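Long-range contacts in adenosyl-chloride synthase (Thermotoga maritima, PDB 2ZBV), which binds adenosine and probably acts on S-adenosyl-L-methionine as a hydrolase or halogenase-like enzyme: residues R75-M80 and A90-L96; E107-N113 and E146-L152; D201-V207 and E258-R263; R209-K213 and Q249-V253. One frame throughout, in Å; residues are numbered along the deposited sequence.

Interaction 1 (R75-M80 and A90-L96); sequences RKAIVM and APDNGVL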
# COMPACT_ATOMS: atom_id res chain seq x y z
N ARG A 75 13.48 -16.07 21.94
CA ARG A 75 13.02 -16.77 20.74
C ARG A 75 14.14 -16.68 19.70
O ARG A 75 14.77 -15.63 19.53
CB ARG A 75 11.72 -16.15 20.22
CG ARG A 75 11.88 -14.76 19.61
CD ARG A 75 11.96 -14.82 18.08
NE ARG A 75 12.13 -13.50 17.48
CZ ARG A 75 13.29 -12.86 17.40
NH1 ARG A 75 14.40 -13.41 17.88
NH2 ARG A 75 13.34 -11.65 16.85
N LYS A 76 14.39 -17.79 19.01
CA LYS A 76 15.44 -17.84 18.01
C LYS A 76 15.09 -17.14 16.70
O LYS A 76 13.92 -17.08 16.31
CB LYS A 76 15.79 -19.30 17.70
CG LYS A 76 16.38 -20.09 18.89
CD LYS A 76 16.60 -21.56 18.51
CE LYS A 76 17.04 -22.41 19.70
NZ LYS A 76 18.42 -22.10 20.17
N ALA A 77 16.11 -16.61 16.05
CA ALA A 77 15.98 -15.95 14.76
C ALA A 77 16.54 -17.04 13.84
O ALA A 77 17.64 -17.54 14.07
CB ALA A 77 16.86 -14.71 14.71
N ILE A 78 15.79 -17.41 12.81
CA ILE A 78 16.23 -18.49 11.93
C ILE A 78 16.10 -18.25 10.44
O ILE A 78 15.49 -17.28 9.99
CB ILE A 78 15.43 -19.79 12.24
CG1 ILE A 78 13.94 -19.56 11.95
CG2 ILE A 78 15.60 -20.20 13.70
CD1 ILE A 78 13.09 -20.81 12.03
N VAL A 79 16.69 -19.17 9.67
CA VAL A 79 16.63 -19.16 8.21
C VAL A 79 16.37 -20.61 7.84
O VAL A 79 17.15 -21.50 8.19
CB VAL A 79 17.95 -18.70 7.54
CG1 VAL A 79 17.82 -18.85 6.03
CG2 VAL A 79 18.27 -17.25 7.88
N MSE A 80 15.26 -20.85 7.14
CA MSE A 80 14.89 -22.21 6.75
C MSE A 80 14.98 -22.39 5.24
O MSE A 80 14.73 -21.46 4.46
CB MSE A 80 13.45 -22.51 7.21
CG MSE A 80 12.91 -23.89 6.83
SE MSE A 80 11.00 -24.08 7.08
CE MSE A 80 10.99 -24.60 8.92
N ALA A 90 13.09 -15.69 9.14
CA ALA A 90 12.02 -15.36 10.07
C ALA A 90 12.28 -15.75 11.52
O ALA A 90 13.25 -16.45 11.84
CB ALA A 90 10.73 -16.02 9.60
N PRO A 91 11.41 -15.29 12.43
CA PRO A 91 11.57 -15.64 13.84
C PRO A 91 11.07 -17.07 14.01
O PRO A 91 10.19 -17.51 13.27
CB PRO A 91 10.69 -14.62 14.56
CG PRO A 91 9.60 -14.36 13.56
CD PRO A 91 10.38 -14.24 12.27
N ASP A 92 11.63 -17.78 14.98
CA ASP A 92 11.22 -19.16 15.25
C ASP A 92 9.97 -19.16 16.13
O ASP A 92 10.00 -19.61 17.27
CB ASP A 92 12.38 -19.91 15.94
CG ASP A 92 12.03 -21.35 16.27
OD1 ASP A 92 11.40 -22.02 15.42
OD2 ASP A 92 12.40 -21.82 17.36
N ASN A 93 8.85 -18.66 15.60
CA ASN A 93 7.61 -18.60 16.36
C ASN A 93 6.45 -19.35 15.72
O ASN A 93 5.30 -19.19 16.13
CB ASN A 93 7.19 -17.14 16.58
CG ASN A 93 6.93 -16.41 15.27
OD1 ASN A 93 6.87 -17.03 14.20
ND2 ASN A 93 6.77 -15.10 15.34
N GLY A 94 6.74 -20.17 14.71
CA GLY A 94 5.69 -20.93 14.07
C GLY A 94 5.16 -20.34 12.77
O GLY A 94 4.35 -20.98 12.10
N VAL A 95 5.59 -19.14 12.40
CA VAL A 95 5.11 -18.53 11.16
C VAL A 95 5.47 -19.37 9.92
O VAL A 95 4.76 -19.34 8.91
CB VAL A 95 5.62 -17.06 11.00
CG1 VAL A 95 7.14 -17.02 10.77
CG2 VAL A 95 4.88 -16.39 9.85
N LEU A 96 6.55 -20.15 10.01
CA LEU A 96 6.97 -20.99 8.88
C LEU A 96 6.36 -22.39 8.93
O LEU A 96 6.78 -23.28 8.18
CB LEU A 96 8.49 -21.11 8.84
CG LEU A 96 9.27 -19.80 8.69
CD1 LEU A 96 10.77 -20.09 8.61
CD2 LEU A 96 8.79 -19.07 7.44
O HOH W 1 12.87 -20.28 19.65
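The guanidinium of Arg75 is approached at a slant by the ring of Pro91, Arg75 NE lying 3.4 Å from Pro91 CB. Its polar end looks elsewhere: NH2 forms a salt bridge with Asp68, an adenosine-binding residue. The other flat group, the Asp92 carboxylate, turns its two oxygens to different tasks. OD1 accepts from the backbone N of Glu156, while OD2 takes a hydrogen bond from a water that in turn accepts from Lys76 N, 3.0 Å away. With CG trans to N (chi1 180°), the carboxylate is turned away from its own backbone N. Asp92 CB lies 3.2 Å from Lys76 O.

Strands 77-82 and 87-91 make an antiparallel beta hairpin, and the contact covers the end of it remote from its turn. Ile78 and Ala90 form a hydrogen-bonded pair, Ile78 N to Ala90 O at 2.9 Å and Ala90 N to Ile78 O at 3.0 Å; Ala77 and Pro91 follow as a non-hydrogen-bonded pair. Asp92 N then reaches Lys76 O at 2.7 Å, where the chain bends through an inverse gamma turn centred on Asp92.

Ile78 puts its CG1 between backbone N and carbonyl carbon (chi1 62°), which sends CG2 to Asp92 CB and CD1 toward Leu96 CD1. Replacing Ile78 with an alanine would probably open a gap between Asp92 and Leu96 and leave the Leu96 methyl with fewer apolar neighbours. Leu96, the N-cap residue of helix 97-103, also packs its CD1 on Met80 CB at 3.9 Å, and Leu50 of helix 43-54 touches it as well.

Interaction 2 (E107-N113 and E146-L152); sequences EIREIEN and ERVGDRL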
# COMPACT_ATOMS: atom_id res chain seq x y z
N GLU A 107 16.81 -27.77 5.52
CA GLU A 107 17.82 -27.32 6.46
C GLU A 107 17.37 -26.08 7.22
O GLU A 107 16.69 -25.22 6.65
CB GLU A 107 19.11 -27.00 5.70
CG GLU A 107 20.27 -26.53 6.52
CD GLU A 107 21.48 -26.21 5.65
OE1 GLU A 107 21.82 -27.04 4.79
OE2 GLU A 107 22.09 -25.14 5.83
N ILE A 108 17.76 -25.98 8.49
CA ILE A 108 17.43 -24.83 9.32
C ILE A 108 18.70 -24.31 10.00
O ILE A 108 19.48 -25.07 10.57
CB ILE A 108 16.44 -25.19 10.45
CG1 ILE A 108 15.25 -25.95 9.89
CG2 ILE A 108 15.97 -23.92 11.13
CD1 ILE A 108 14.32 -26.49 10.97
N ARG A 109 18.91 -23.00 9.92
CA ARG A 109 20.07 -22.34 10.51
C ARG A 109 19.63 -21.27 11.50
O ARG A 109 18.60 -20.62 11.31
CB ARG A 109 20.89 -21.63 9.43
CG ARG A 109 21.46 -22.53 8.36
CD ARG A 109 22.77 -23.10 8.82
NE ARG A 109 23.24 -24.15 7.93
CZ ARG A 109 24.38 -24.81 8.10
NH1 ARG A 109 25.16 -24.51 9.13
NH2 ARG A 109 24.72 -25.77 7.26
N GLU A 110 20.40 -21.10 12.57
CA GLU A 110 20.08 -20.04 13.51
C GLU A 110 20.94 -18.88 13.05
O GLU A 110 22.08 -19.07 12.62
CB GLU A 110 20.44 -20.43 14.94
CG GLU A 110 20.35 -19.25 15.91
CD GLU A 110 20.30 -19.68 17.37
OE1 GLU A 110 20.75 -20.80 17.67
OE2 GLU A 110 19.82 -18.88 18.20
N ILE A 111 20.39 -17.67 13.09
CA ILE A 111 21.13 -16.50 12.67
C ILE A 111 22.07 -16.13 13.81
O ILE A 111 21.65 -15.60 14.84
CB ILE A 111 20.16 -15.33 12.36
CG1 ILE A 111 19.22 -15.73 11.21
CG2 ILE A 111 20.94 -14.07 12.01
CD1 ILE A 111 18.18 -14.69 10.84
N GLU A 112 23.36 -16.42 13.63
CA GLU A 112 24.36 -16.14 14.65
C GLU A 112 25.48 -15.25 14.14
O GLU A 112 26.18 -14.61 14.92
CB GLU A 112 24.96 -17.44 15.17
CG GLU A 112 23.94 -18.44 15.69
CD GLU A 112 24.58 -19.76 16.08
OE1 GLU A 112 25.23 -20.38 15.22
OE2 GLU A 112 24.44 -20.17 17.25
N ASN A 113 25.65 -15.20 12.82
CA ASN A 113 26.71 -14.39 12.22
C ASN A 113 26.40 -12.91 12.34
O ASN A 113 25.75 -12.33 11.47
CB ASN A 113 26.88 -14.75 10.74
CG ASN A 113 28.15 -14.19 10.16
OD1 ASN A 113 28.70 -13.21 10.67
ND2 ASN A 113 28.63 -14.80 9.08
N GLU A 146 25.15 -21.66 5.03
CA GLU A 146 25.98 -22.07 6.16
C GLU A 146 26.64 -20.90 6.88
O GLU A 146 27.05 -21.02 8.03
CB GLU A 146 27.07 -23.02 5.67
CG GLU A 146 27.91 -22.41 4.57
CD GLU A 146 29.00 -23.33 4.09
OE1 GLU A 146 28.70 -24.52 3.86
OE2 GLU A 146 30.15 -22.86 3.93
N ARG A 147 26.75 -19.77 6.19
CA ARG A 147 27.37 -18.58 6.76
C ARG A 147 26.45 -17.83 7.73
O ARG A 147 26.90 -16.93 8.44
CB ARG A 147 27.80 -17.64 5.64
CG ARG A 147 28.74 -18.27 4.61
CD ARG A 147 30.08 -18.63 5.22
NE ARG A 147 30.70 -17.49 5.88
CZ ARG A 147 30.95 -17.43 7.18
NH1 ARG A 147 30.63 -18.46 7.95
NH2 ARG A 147 31.50 -16.35 7.71
N VAL A 148 25.18 -18.20 7.77
CA VAL A 148 24.24 -17.54 8.67
C VAL A 148 24.47 -18.00 10.11
O VAL A 148 24.31 -17.22 11.04
CB VAL A 148 22.76 -17.84 8.27
CG1 VAL A 148 21.81 -17.26 9.31
CG2 VAL A 148 22.47 -17.25 6.90
N GLY A 149 24.84 -19.27 10.28
CA GLY A 149 25.08 -19.81 11.61
C GLY A 149 24.99 -21.32 11.65
O GLY A 149 25.01 -21.97 10.60
N ASP A 150 24.90 -21.89 12.85
CA ASP A 150 24.82 -23.34 13.00
C ASP A 150 23.43 -23.88 12.69
O ASP A 150 22.44 -23.15 12.78
CB ASP A 150 25.19 -23.75 14.43
CG ASP A 150 26.44 -23.05 14.94
OD1 ASP A 150 27.41 -22.92 14.16
OD2 ASP A 150 26.45 -22.64 16.12
N ARG A 151 23.37 -25.16 12.34
CA ARG A 151 22.11 -25.82 12.04
C ARG A 151 21.30 -26.06 13.30
O ARG A 151 21.84 -26.10 14.41
CB ARG A 151 22.33 -27.18 11.38
CG ARG A 151 22.93 -27.17 9.99
CD ARG A 151 22.71 -28.53 9.34
NE ARG A 151 23.34 -28.62 8.02
CZ ARG A 151 24.62 -28.90 7.82
NH1 ARG A 151 25.43 -29.11 8.86
NH2 ARG A 151 25.10 -28.97 6.59
N LEU A 152 19.99 -26.22 13.13
CA LEU A 152 19.08 -26.51 14.22
C LEU A 152 18.38 -27.78 13.77
O LEU A 152 18.26 -28.03 12.57
CB LEU A 152 18.06 -25.38 14.40
CG LEU A 152 18.61 -24.05 14.92
CD1 LEU A 152 17.60 -22.94 14.69
CD2 LEU A 152 18.94 -24.20 16.41
O HOH W 2 18.93 -28.24 9.84
O HOH W 3 31.46 -13.73 7.89
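Arg109 has more surface buried here than any other residue, and its guanidinium lies between two parts of segment 146-152. Glu146 CA sits over one face; Arg151 CG covers the opposite face, 3.4 Å from Arg109 CZ. At the edges, NH1 donates to Gly149 O at 2.9 Å and NE donates in plane to Glu107 OE2 at 2.6 Å, a salt bridge. A bend at chi2 (-85°) folds the chain back over the loop although CB starts out away from it. The Arg109 and Arg151 side chains run alongside each other, Arg109 NH2 over the face of the Arg151 guanidinium; Glu107, which also makes a long salt bridge to Arg151, probably offsets the two like charges. A leucine in place of Arg109 would probably leave Gly149 O without its donor and Glu107 with only its long pairing to Arg151.

Leu152 lays CD1 against Glu110 CB, 3.8 Å away, and crosses Ile108 at about a right angle. Val148 presses CG1 on Ile111 CG1 at 3.6 Å, while its carbonyl O accepts from both Glu112 N and Asn113 N. Between them Gly149 runs so close to Glu110 O that a side chain there would clash, and Glu110 N donates to Asp150 O at 2.9 Å. The Asn113 amide closes the far end, ND2 giving a bond to Arg147 O.

The loop thus runs along the outer edge of strand 105-110, whose other edge pairs with strand 77-82, while Leu139 of helix 127-140 and Val79 cover Val148.

Interaction 3 (D201-V207 and E258-R263); sequences DVVRVRV and EIEICR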
# COMPACT_ATOMS: atom_id res chain seq x y z
N ASP A 201 -23.14 -29.32 -8.21
CA ASP A 201 -23.75 -29.97 -7.05
C ASP A 201 -24.03 -28.86 -6.05
O ASP A 201 -23.61 -27.71 -6.23
CB ASP A 201 -22.80 -30.99 -6.41
CG ASP A 201 -22.95 -32.39 -7.01
OD1 ASP A 201 -24.09 -32.88 -7.11
OD2 ASP A 201 -21.92 -33.01 -7.36
N VAL A 202 -24.75 -29.20 -5.00
CA VAL A 202 -25.07 -28.25 -3.95
C VAL A 202 -24.65 -28.91 -2.65
O VAL A 202 -24.97 -30.07 -2.41
CB VAL A 202 -26.57 -27.92 -3.90
CG1 VAL A 202 -26.89 -27.14 -2.64
CG2 VAL A 202 -26.97 -27.11 -5.12
N VAL A 203 -23.91 -28.17 -1.83
CA VAL A 203 -23.46 -28.72 -0.56
C VAL A 203 -23.93 -27.82 0.57
O VAL A 203 -24.42 -26.71 0.35
CB VAL A 203 -21.91 -28.83 -0.52
CG1 VAL A 203 -21.43 -29.70 -1.68
CG2 VAL A 203 -21.27 -27.45 -0.58
N ARG A 204 -23.78 -28.33 1.79
CA ARG A 204 -24.16 -27.58 2.97
C ARG A 204 -22.93 -27.06 3.71
O ARG A 204 -22.00 -27.81 4.02
CB ARG A 204 -25.01 -28.46 3.90
CG ARG A 204 -26.47 -28.59 3.45
CD ARG A 204 -27.29 -29.43 4.43
NE ARG A 204 -28.72 -29.40 4.13
CZ ARG A 204 -29.52 -28.36 4.37
NH1 ARG A 204 -29.03 -27.25 4.91
NH2 ARG A 204 -30.81 -28.43 4.05
N VAL A 205 -22.93 -25.76 3.97
CA VAL A 205 -21.83 -25.13 4.67
C VAL A 205 -22.31 -24.85 6.09
O VAL A 205 -23.30 -24.16 6.29
CB VAL A 205 -21.43 -23.80 4.00
CG1 VAL A 205 -20.29 -23.14 4.77
CG2 VAL A 205 -21.02 -24.06 2.55
N ARG A 206 -21.61 -25.41 7.07
CA ARG A 206 -22.01 -25.21 8.45
C ARG A 206 -21.02 -24.37 9.24
O ARG A 206 -19.84 -24.72 9.36
CB ARG A 206 -22.21 -26.56 9.15
CG ARG A 206 -23.08 -26.47 10.40
CD ARG A 206 -23.12 -27.78 11.17
NE ARG A 206 -21.81 -28.14 11.68
CZ ARG A 206 -21.59 -29.11 12.56
NH1 ARG A 206 -22.61 -29.82 13.03
NH2 ARG A 206 -20.35 -29.37 12.97
N VAL A 207 -21.49 -23.24 9.76
CA VAL A 207 -20.67 -22.35 10.57
C VAL A 207 -21.36 -22.23 11.92
O VAL A 207 -22.48 -21.73 12.02
CB VAL A 207 -20.55 -20.93 9.93
CG1 VAL A 207 -19.71 -21.00 8.67
CG2 VAL A 207 -21.92 -20.38 9.61
N GLU A 258 -14.29 -22.55 13.05
CA GLU A 258 -14.44 -23.90 12.52
C GLU A 258 -15.48 -23.87 11.42
O GLU A 258 -16.48 -23.16 11.52
CB GLU A 258 -14.91 -24.86 13.61
CG GLU A 258 -13.88 -25.16 14.69
CD GLU A 258 -14.36 -26.23 15.67
OE1 GLU A 258 -13.59 -26.58 16.59
OE2 GLU A 258 -15.50 -26.71 15.52
N ILE A 259 -15.26 -24.63 10.36
CA ILE A 259 -16.22 -24.67 9.28
C ILE A 259 -16.38 -26.10 8.78
O ILE A 259 -15.41 -26.85 8.66
CB ILE A 259 -15.79 -23.73 8.12
CG1 ILE A 259 -16.96 -23.51 7.17
CG2 ILE A 259 -14.60 -24.31 7.37
CD1 ILE A 259 -16.72 -22.41 6.15
N GLU A 260 -17.62 -26.48 8.52
CA GLU A 260 -17.93 -27.82 8.05
C GLU A 260 -18.68 -27.76 6.74
O GLU A 260 -19.56 -26.92 6.55
CB GLU A 260 -18.76 -28.54 9.11
CG GLU A 260 -19.48 -29.78 8.62
CD GLU A 260 -20.38 -30.38 9.69
OE1 GLU A 260 -19.84 -30.82 10.73
OE2 GLU A 260 -21.61 -30.40 9.50
N ILE A 261 -18.34 -28.67 5.83
CA ILE A 261 -18.99 -28.73 4.53
C ILE A 261 -19.50 -30.15 4.27
O ILE A 261 -18.71 -31.06 4.00
CB ILE A 261 -18.00 -28.31 3.42
CG1 ILE A 261 -17.45 -26.92 3.74
CG2 ILE A 261 -18.71 -28.29 2.07
CD1 ILE A 261 -16.21 -26.57 2.98
N CYS A 262 -20.82 -30.31 4.36
CA CYS A 262 -21.47 -31.60 4.15
C CYS A 262 -21.88 -31.84 2.71
O CYS A 262 -22.32 -30.93 2.01
CB CYS A 262 -22.72 -31.72 5.03
SG CYS A 262 -22.41 -31.87 6.80
N ARG A 263 -21.74 -33.09 2.28
CA ARG A 263 -22.11 -33.49 0.92
C ARG A 263 -23.63 -33.38 0.83
O ARG A 263 -24.28 -33.43 1.89
CB ARG A 263 -21.67 -34.94 0.67
CG ARG A 263 -21.06 -35.22 -0.70
CD ARG A 263 -22.08 -35.20 -1.83
NE ARG A 263 -22.55 -33.85 -2.13
CZ ARG A 263 -23.38 -33.55 -3.13
NH1 ARG A 263 -23.83 -34.50 -3.93
NH2 ARG A 263 -23.75 -32.29 -3.32
OXT ARG A 263 -24.15 -33.25 -0.30
O HOH W 4 -25.47 -31.85 -5.09
O HOH W 5 -19.03 -25.43 12.15
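This is an antiparallel pairing of two beta strands, 202-207 and 258-262, within the mixed sheet of the C-terminal domain; strand 258-262 lies between 202-207 and 169-177, and this contact forms one of its two edges. Arg204 with Cys262 and Arg206 with Glu260 are hydrogen-bonded pairs, the shortest link being Arg206 N to Glu260 O at 2.6 Å; Val205 and Ile261 form the non-hydrogen-bonded pair between them.

On one face, Val203 CG2 meets Ile261 CG2 at 3.8 Å and Val205 CG1 meets Ile259 CD1 at 3.9 Å, an apolar layer continued by Ile240 and Leu238 of strand 237-242. On the other, the Arg206 guanidinium and Glu260 carboxylate lie nearly flat on one another, their planes 23° apart. Glu260 OE1 is 2.7 Å from Arg206 NH2 but well out of the guanidinium plane. Arg206 bends at chi3 (64°), which swings its guanidinium over the carboxylate.

Beyond the paired strands, Asp201 OD1 forms a salt bridge with Arg263 NH1 at 3.6 Å and accepts from a water that Arg263 NH2 also reaches, while Asp201 OD2 accepts from the backbone N of Asp198.

Because no guanidinium N-H points at Glu260 OE1, the side-chain pairing rests on charge, while the backbones are hydrogen-bonded. Glu260 OE1 has a second cation in Lys169, so the two positive groups together would be expected to favour an ionised carboxylate.

Interaction 4 (R209-K213 and Q249-V253); sequences RKEFK and QVLSV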
# COMPACT_ATOMS: atom_id res chain seq x y z
N ARG A 209 -23.68 -22.65 14.56
CA ARG A 209 -25.02 -23.23 14.65
C ARG A 209 -25.83 -23.03 13.37
O ARG A 209 -26.96 -23.50 13.27
CB ARG A 209 -25.78 -22.60 15.82
CG ARG A 209 -25.12 -22.78 17.18
CD ARG A 209 -25.25 -24.21 17.67
NE ARG A 209 -24.82 -24.34 19.07
CZ ARG A 209 -24.92 -25.46 19.78
NH1 ARG A 209 -25.44 -26.56 19.23
NH2 ARG A 209 -24.51 -25.49 21.04
N LYS A 210 -25.25 -22.33 12.40
CA LYS A 210 -25.94 -22.07 11.15
C LYS A 210 -25.58 -23.06 10.06
O LYS A 210 -24.52 -23.68 10.09
CB LYS A 210 -25.59 -20.68 10.62
CG LYS A 210 -25.70 -19.55 11.61
CD LYS A 210 -25.17 -18.27 10.99
CE LYS A 210 -25.04 -17.17 12.01
NZ LYS A 210 -24.50 -15.93 11.40
N GLU A 211 -26.48 -23.20 9.09
CA GLU A 211 -26.25 -24.09 7.96
C GLU A 211 -26.80 -23.41 6.72
O GLU A 211 -27.95 -22.96 6.69
CB GLU A 211 -26.93 -25.44 8.17
CG GLU A 211 -26.58 -26.45 7.09
CD GLU A 211 -27.23 -27.80 7.31
OE1 GLU A 211 -28.48 -27.85 7.36
OE2 GLU A 211 -26.50 -28.81 7.43
N PHE A 212 -25.96 -23.33 5.69
CA PHE A 212 -26.34 -22.70 4.43
C PHE A 212 -26.18 -23.69 3.30
O PHE A 212 -25.37 -24.62 3.39
CB PHE A 212 -25.41 -21.53 4.11
CG PHE A 212 -25.34 -20.47 5.17
CD1 PHE A 212 -26.03 -19.27 5.00
CD2 PHE A 212 -24.56 -20.65 6.30
CE1 PHE A 212 -25.93 -18.27 5.96
CE2 PHE A 212 -24.46 -19.65 7.26
CZ PHE A 212 -25.14 -18.46 7.09
N LYS A 213 -26.94 -23.49 2.24
CA LYS A 213 -26.82 -24.32 1.06
C LYS A 213 -25.93 -23.49 0.13
O LYS A 213 -26.05 -22.26 0.08
CB LYS A 213 -28.17 -24.57 0.39
CG LYS A 213 -29.04 -25.61 1.08
CD LYS A 213 -30.15 -26.06 0.15
CE LYS A 213 -31.08 -27.05 0.83
NZ LYS A 213 -31.80 -26.41 1.96
N GLN A 249 -19.56 -11.70 5.77
CA GLN A 249 -20.70 -11.03 6.39
C GLN A 249 -21.94 -11.92 6.39
O GLN A 249 -22.64 -12.03 7.39
CB GLN A 249 -21.03 -9.72 5.66
CG GLN A 249 -20.00 -8.61 5.84
CD GLN A 249 -20.41 -7.32 5.15
OE1 GLN A 249 -21.48 -6.76 5.43
NE2 GLN A 249 -19.57 -6.83 4.24
N VAL A 250 -22.20 -12.56 5.25
CA VAL A 250 -23.35 -13.45 5.12
C VAL A 250 -23.27 -14.63 6.08
O VAL A 250 -24.25 -14.98 6.75
CB VAL A 250 -23.47 -13.98 3.67
CG1 VAL A 250 -24.50 -15.09 3.60
CG2 VAL A 250 -23.85 -12.83 2.75
N LEU A 251 -22.09 -15.24 6.16
CA LEU A 251 -21.87 -16.39 7.03
C LEU A 251 -21.63 -15.92 8.46
O LEU A 251 -21.81 -16.69 9.41
CB LEU A 251 -20.66 -17.19 6.55
CG LEU A 251 -20.71 -17.73 5.12
CD1 LEU A 251 -19.39 -18.40 4.78
CD2 LEU A 251 -21.87 -18.72 4.98
N SER A 252 -21.23 -14.66 8.60
CA SER A 252 -20.93 -14.08 9.90
C SER A 252 -19.78 -14.88 10.51
O SER A 252 -19.87 -15.37 11.63
CB SER A 252 -22.17 -14.15 10.81
OG SER A 252 -21.91 -13.52 12.05
N VAL A 253 -18.70 -15.00 9.74
CA VAL A 253 -17.54 -15.75 10.18
C VAL A 253 -16.27 -14.92 10.14
O VAL A 253 -16.19 -13.90 9.45
CB VAL A 253 -17.33 -17.00 9.29
CG1 VAL A 253 -16.99 -16.59 7.86
CG2 VAL A 253 -16.24 -17.86 9.86
O HOH W 6 -25.27 -14.96 9.15
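With CG trans to the carbonyl carbon in both Phe212 (chi1 -57°) and Leu251 (chi1 -58°), the aromatic ring and the leucine branch are brought against each other. Leu251 CD2 stands over one face of the ring, 3.6 Å from its centroid and 16° off the normal, a CH-pi contact. The same methyl lies nearest the CD2 and CE2 side of the ring. At the far end, Phe212 CZ approaches Val250 O to 3.6 Å, and Phe212 CE1 touches Val250 CG1 at 4.2 Å.

Lys210, two residues earlier on the strand, extends straight beyond CG to the C-terminus of helix 247-251. Its NZ gives a weak hydrogen bond to Leu251 O at 3.4 Å and donates to a water at 2.6 Å, which passes a bond on to Val250 O. That helix ends in a Schellman motif with Ser252, of positive phi, as its C-prime residue. The contact thus sets the helix end against strand 210-216, and Leu228 of strand 228-232 touches both Phe212 and Leu251.

Lysine at a helix C-terminus places a positive charge where the carbonyls collect partial negative charge, an electrostatic match that probably adds to the weak direct bond and the water bridge.

In the fold
The four contacts fall into two pairs, one in each domain. Interactions 1 and 2 share a sheet, their centres 11 Å apart: Val79 O meets Arg109 N at 2.9 Å, and Ile78 CG2 packs on Leu152 CD1 at 3.5 Å. Interactions 3 and 4, 10 Å apart between centres, join through Arg204 NH1 and Glu211 OE1, a 2.6 Å salt bridge, while Phe212 also packs on Val207. Between the pairs, centres lie 35 to 46 Å apart. One bound adenosine is about 7 Å from the Arg75 side chain; another, in the pocket with Val242, is about 10 Å from that of Val250. The Ile111 side chain of interaction 2 is about 13 Å from a bound adenosine.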